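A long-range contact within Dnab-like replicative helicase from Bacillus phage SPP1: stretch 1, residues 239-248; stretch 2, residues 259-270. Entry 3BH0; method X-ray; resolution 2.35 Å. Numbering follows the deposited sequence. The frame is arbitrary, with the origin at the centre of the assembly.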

# COMPACT_ATOMS: atom_id res chain seq x y z
N ASP A 239 11.38 -18.18 14.47
CA ASP A 239 10.51 -17.88 13.33
C ASP A 239 10.28 -16.37 13.24
O ASP A 239 9.60 -15.77 14.09
CB ASP A 239 9.18 -18.63 13.47
CG ASP A 239 8.24 -18.38 12.32
OD1 ASP A 239 8.50 -17.47 11.51
OD2 ASP A 239 7.22 -19.10 12.20
N LYS A 240 10.83 -15.76 12.19
CA LYS A 240 10.79 -14.31 12.06
C LYS A 240 9.65 -13.82 11.18
O LYS A 240 9.70 -12.72 10.63
CB LYS A 240 12.15 -13.79 11.56
CG LYS A 240 13.29 -14.04 12.54
CD LYS A 240 14.63 -13.72 11.94
CE LYS A 240 15.76 -14.39 12.71
NZ LYS A 240 15.53 -15.87 12.85
N ARG A 241 8.61 -14.64 11.04
CA ARG A 241 7.37 -14.15 10.46
C ARG A 241 6.70 -13.16 11.43
O ARG A 241 6.61 -13.43 12.64
CB ARG A 241 6.45 -15.30 10.07
CG ARG A 241 6.43 -15.52 8.59
CD ARG A 241 6.04 -16.92 8.19
NE ARG A 241 7.22 -17.77 8.17
CZ ARG A 241 7.41 -18.79 7.34
NH1 ARG A 241 6.49 -19.12 6.43
NH2 ARG A 241 8.54 -19.49 7.43
N PRO A 242 6.29 -11.98 10.92
CA PRO A 242 5.72 -10.97 11.82
C PRO A 242 4.41 -11.43 12.41
O PRO A 242 3.68 -12.18 11.76
CB PRO A 242 5.47 -9.77 10.89
CG PRO A 242 6.32 -10.04 9.69
CD PRO A 242 6.34 -11.52 9.53
N MET A 243 4.13 -11.01 13.63
CA MET A 243 2.80 -11.22 14.23
C MET A 243 2.21 -9.91 14.71
O MET A 243 2.90 -8.89 14.73
CB MET A 243 2.84 -12.24 15.36
CG MET A 243 3.79 -11.91 16.47
SD MET A 243 4.10 -13.38 17.45
CE MET A 243 4.36 -14.62 16.17
N LEU A 244 0.94 -9.95 15.09
CA LEU A 244 0.20 -8.73 15.46
C LEU A 244 0.81 -8.03 16.66
O LEU A 244 0.80 -6.80 16.72
CB LEU A 244 -1.29 -9.01 15.67
CG LEU A 244 -2.10 -9.37 14.42
CD1 LEU A 244 -3.47 -9.89 14.85
CD2 LEU A 244 -2.25 -8.21 13.46
N SER A 245 1.35 -8.81 17.59
CA SER A 245 2.08 -8.28 18.74
C SER A 245 3.34 -7.46 18.35
O SER A 245 3.84 -6.67 19.16
CB SER A 245 2.46 -9.41 19.71
OG SER A 245 3.57 -10.16 19.22
N ASP A 246 3.84 -7.64 17.13
CA ASP A 246 5.03 -6.89 16.67
C ASP A 246 4.79 -5.39 16.47
O ASP A 246 5.74 -4.59 16.37
CB ASP A 246 5.62 -7.52 15.40
CG ASP A 246 6.22 -8.88 15.66
OD1 ASP A 246 6.83 -9.05 16.74
OD2 ASP A 246 6.08 -9.77 14.80
N LEU A 247 3.52 -5.00 16.40
CA LEU A 247 3.16 -3.60 16.25
C LEU A 247 3.26 -2.84 17.59
O LEU A 247 2.61 -1.82 17.77
CB LEU A 247 1.77 -3.47 15.61
CG LEU A 247 1.56 -4.05 14.20
CD1 LEU A 247 0.10 -4.44 13.95
CD2 LEU A 247 2.07 -3.10 13.12
N ARG A 248 4.13 -3.33 18.49
CA ARG A 248 4.21 -2.91 19.92
C ARG A 248 4.03 -1.42 20.21
O ARG A 248 3.08 -1.04 20.90
CB ARG A 248 5.52 -3.39 20.56
CG ARG A 248 5.51 -3.40 22.10
CD ARG A 248 5.76 -2.02 22.75
NE ARG A 248 5.79 -2.13 24.22
CZ ARG A 248 5.83 -1.11 25.07
NH1 ARG A 248 5.86 0.15 24.63
NH2 ARG A 248 5.86 -1.35 26.38
N ILE A 259 -7.57 -4.11 7.39
CA ILE A 259 -6.66 -5.06 6.78
C ILE A 259 -5.22 -4.77 7.20
O ILE A 259 -4.76 -3.63 7.16
CB ILE A 259 -6.81 -5.08 5.25
CG1 ILE A 259 -8.28 -5.36 4.88
CG2 ILE A 259 -5.89 -6.16 4.65
CD1 ILE A 259 -8.64 -5.21 3.40
N ILE A 260 -4.52 -5.81 7.62
CA ILE A 260 -3.11 -5.72 7.92
C ILE A 260 -2.38 -6.78 7.13
O ILE A 260 -2.54 -7.98 7.36
CB ILE A 260 -2.83 -5.87 9.43
CG1 ILE A 260 -3.55 -4.77 10.22
CG2 ILE A 260 -1.30 -5.89 9.69
CD1 ILE A 260 -3.46 -4.91 11.75
N GLU A 261 -1.58 -6.34 6.17
CA GLU A 261 -0.76 -7.26 5.43
C GLU A 261 0.71 -7.13 5.81
O GLU A 261 1.31 -6.08 5.65
CB GLU A 261 -1.03 -7.16 3.93
CG GLU A 261 -1.40 -5.80 3.44
CD GLU A 261 -2.13 -5.82 2.11
OE1 GLU A 261 -3.33 -6.09 2.11
OE2 GLU A 261 -1.52 -5.51 1.06
N PHE A 262 1.26 -8.20 6.38
CA PHE A 262 2.68 -8.32 6.64
C PHE A 262 3.38 -8.90 5.42
O PHE A 262 2.81 -9.70 4.69
CB PHE A 262 2.94 -9.25 7.83
CG PHE A 262 2.45 -8.73 9.16
CD1 PHE A 262 2.68 -7.41 9.54
CD2 PHE A 262 1.82 -9.58 10.05
CE1 PHE A 262 2.24 -6.94 10.79
CE2 PHE A 262 1.39 -9.13 11.31
CZ PHE A 262 1.60 -7.81 11.67
N LEU A 263 4.62 -8.46 5.21
CA LEU A 263 5.50 -9.04 4.21
C LEU A 263 6.65 -9.77 4.89
O LEU A 263 7.22 -9.29 5.86
CB LEU A 263 6.04 -7.97 3.26
CG LEU A 263 5.25 -7.47 2.04
CD1 LEU A 263 3.76 -7.78 2.03
CD2 LEU A 263 5.45 -5.99 1.93
N TYR A 264 6.97 -10.94 4.37
CA TYR A 264 8.07 -11.73 4.86
C TYR A 264 8.75 -12.35 3.66
O TYR A 264 8.09 -12.95 2.81
CB TYR A 264 7.55 -12.80 5.80
CG TYR A 264 8.59 -13.77 6.31
CD1 TYR A 264 9.45 -13.40 7.34
CD2 TYR A 264 8.69 -15.05 5.79
CE1 TYR A 264 10.40 -14.29 7.82
CE2 TYR A 264 9.62 -15.95 6.25
CZ TYR A 264 10.48 -15.57 7.27
OH TYR A 264 11.41 -16.46 7.74
N ARG A 265 10.06 -12.17 3.58
CA ARG A 265 10.86 -12.72 2.50
C ARG A 265 11.85 -13.71 3.11
O ARG A 265 12.88 -13.31 3.65
CB ARG A 265 11.54 -11.58 1.77
CG ARG A 265 12.19 -11.94 0.46
CD ARG A 265 12.85 -10.71 -0.15
NE ARG A 265 14.21 -11.02 -0.55
CZ ARG A 265 15.31 -10.50 -0.01
NH1 ARG A 265 15.22 -9.59 0.96
NH2 ARG A 265 16.50 -10.88 -0.44
N ASP A 266 11.53 -15.01 3.07
CA ASP A 266 12.27 -16.04 3.81
C ASP A 266 13.78 -16.05 3.53
O ASP A 266 14.58 -16.33 4.43
CB ASP A 266 11.67 -17.45 3.62
CG ASP A 266 12.23 -18.48 4.62
OD1 ASP A 266 11.49 -18.95 5.51
OD2 ASP A 266 13.41 -18.84 4.53
N ASP A 267 14.16 -15.76 2.28
CA ASP A 267 15.56 -15.89 1.87
C ASP A 267 16.45 -14.73 2.31
O ASP A 267 17.68 -14.78 2.13
CB ASP A 267 15.70 -16.22 0.35
CG ASP A 267 15.21 -15.09 -0.56
OD1 ASP A 267 14.89 -13.99 -0.06
OD2 ASP A 267 15.14 -15.31 -1.79
N TYR A 268 15.84 -13.70 2.90
CA TYR A 268 16.59 -12.69 3.64
C TYR A 268 17.15 -13.30 4.92
O TYR A 268 18.26 -13.00 5.31
CB TYR A 268 15.73 -11.47 3.99
CG TYR A 268 16.49 -10.38 4.71
CD1 TYR A 268 17.30 -9.48 4.00
CD2 TYR A 268 16.43 -10.25 6.10
CE1 TYR A 268 18.02 -8.49 4.64
CE2 TYR A 268 17.15 -9.25 6.76
CZ TYR A 268 17.94 -8.36 6.02
OH TYR A 268 18.67 -7.35 6.64
N TYR A 269 16.37 -14.17 5.55
CA TYR A 269 16.70 -14.73 6.86
C TYR A 269 17.48 -16.05 6.82
O TYR A 269 18.47 -16.22 7.54
CB TYR A 269 15.44 -14.88 7.72
CG TYR A 269 14.88 -13.55 8.17
CD1 TYR A 269 15.63 -12.68 8.97
CD2 TYR A 269 13.60 -13.16 7.79
CE1 TYR A 269 15.13 -11.46 9.37
CE2 TYR A 269 13.09 -11.94 8.20
CZ TYR A 269 13.86 -11.09 8.99
OH TYR A 269 13.36 -9.89 9.39
N ASP A 270 17.03 -16.99 5.99
CA ASP A 270 17.74 -18.25 5.82
C ASP A 270 18.19 -18.33 4.37
O ASP A 270 17.36 -18.33 3.46
CB ASP A 270 16.85 -19.43 6.20
CG ASP A 270 17.27 -20.74 5.53
OD1 ASP A 270 18.46 -20.90 5.16
OD2 ASP A 270 16.40 -21.62 5.38

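What joins these two stretches when no hydrogen bond passes between them? Shape does most of the work: 574 Å² of surface, both sides summed, is buried between the two stretches. Along the strand Ile260, Phe262 and Tyr264 all point toward the first stretch, as alternate residues of a strand should, while the intervening Leu263 points away. The first stretch runs past this row of side chains, and three consecutive residues, Lys240, Arg241 and Pro242, each lay an aliphatic carbon over the face of a different aromatic ring.

How does Phe262, the residue most covered by the contact, find its place? Pro242 lies over one face of its ring as a compact bump, with CB 3.8 Å from the ring centroid and only 18° off the normal, a CH-pi contact that suits the compact, rigid proline ring. The same proline also touches the next inward-pointing residue, its CD 4.1 Å from Tyr264 CB. The far end of the phenyl ring enters the turn that follows: Phe262 CZ lies 3.5 Å from Met243 O, and Leu247 CD1 sits at the ring edge, 4.3 Å from CZ. That turn is held in shape by Asp246, whose OD2 accepts a hydrogen bond from Met243 N (2.6 Å), while Asp246 N donates to Met243 O (2.9 Å).

What closes the apolar end? The two leucines converge on the tip of Ile260: Leu244 CD2 is 3.9 Å from Ile260 CD1, and Leu247 CD1 is 4.2 Å from that same Ile260 CD1. The CA-to-CB bond of Leu244 points sideways to the strand, but the end of the side chain comes nearer. Branched, uncharged side chains suit this spot, since they can fill the space beside Phe262 without leaving a polar group in need of a partner.

How can long, charged side chains serve at the other end? Their methylenes lie over aromatic faces, and the arginine's guanidinium packs as well. Arg241 places CG over the Tyr264 ring, 3.7 Å from its centroid, and its guanidinium continues past the ring, with NE 3.6 Å from Tyr264 CE2. Beyond it, Arg241 NH2 and Asp266 OD1 form a salt bridge at 3.6 Å; the oxygen lies well out of the guanidinium plane, so charge alone links them. Tyr264 OH also makes a weak hydrogen bond to Asp266 OD1 (3.3 Å). Lys240 spans to the second tyrosine, its CD 3.6 Å from the centroid of the Tyr269 ring, and its backbone O lies 3.3 Å from Tyr264 CE1.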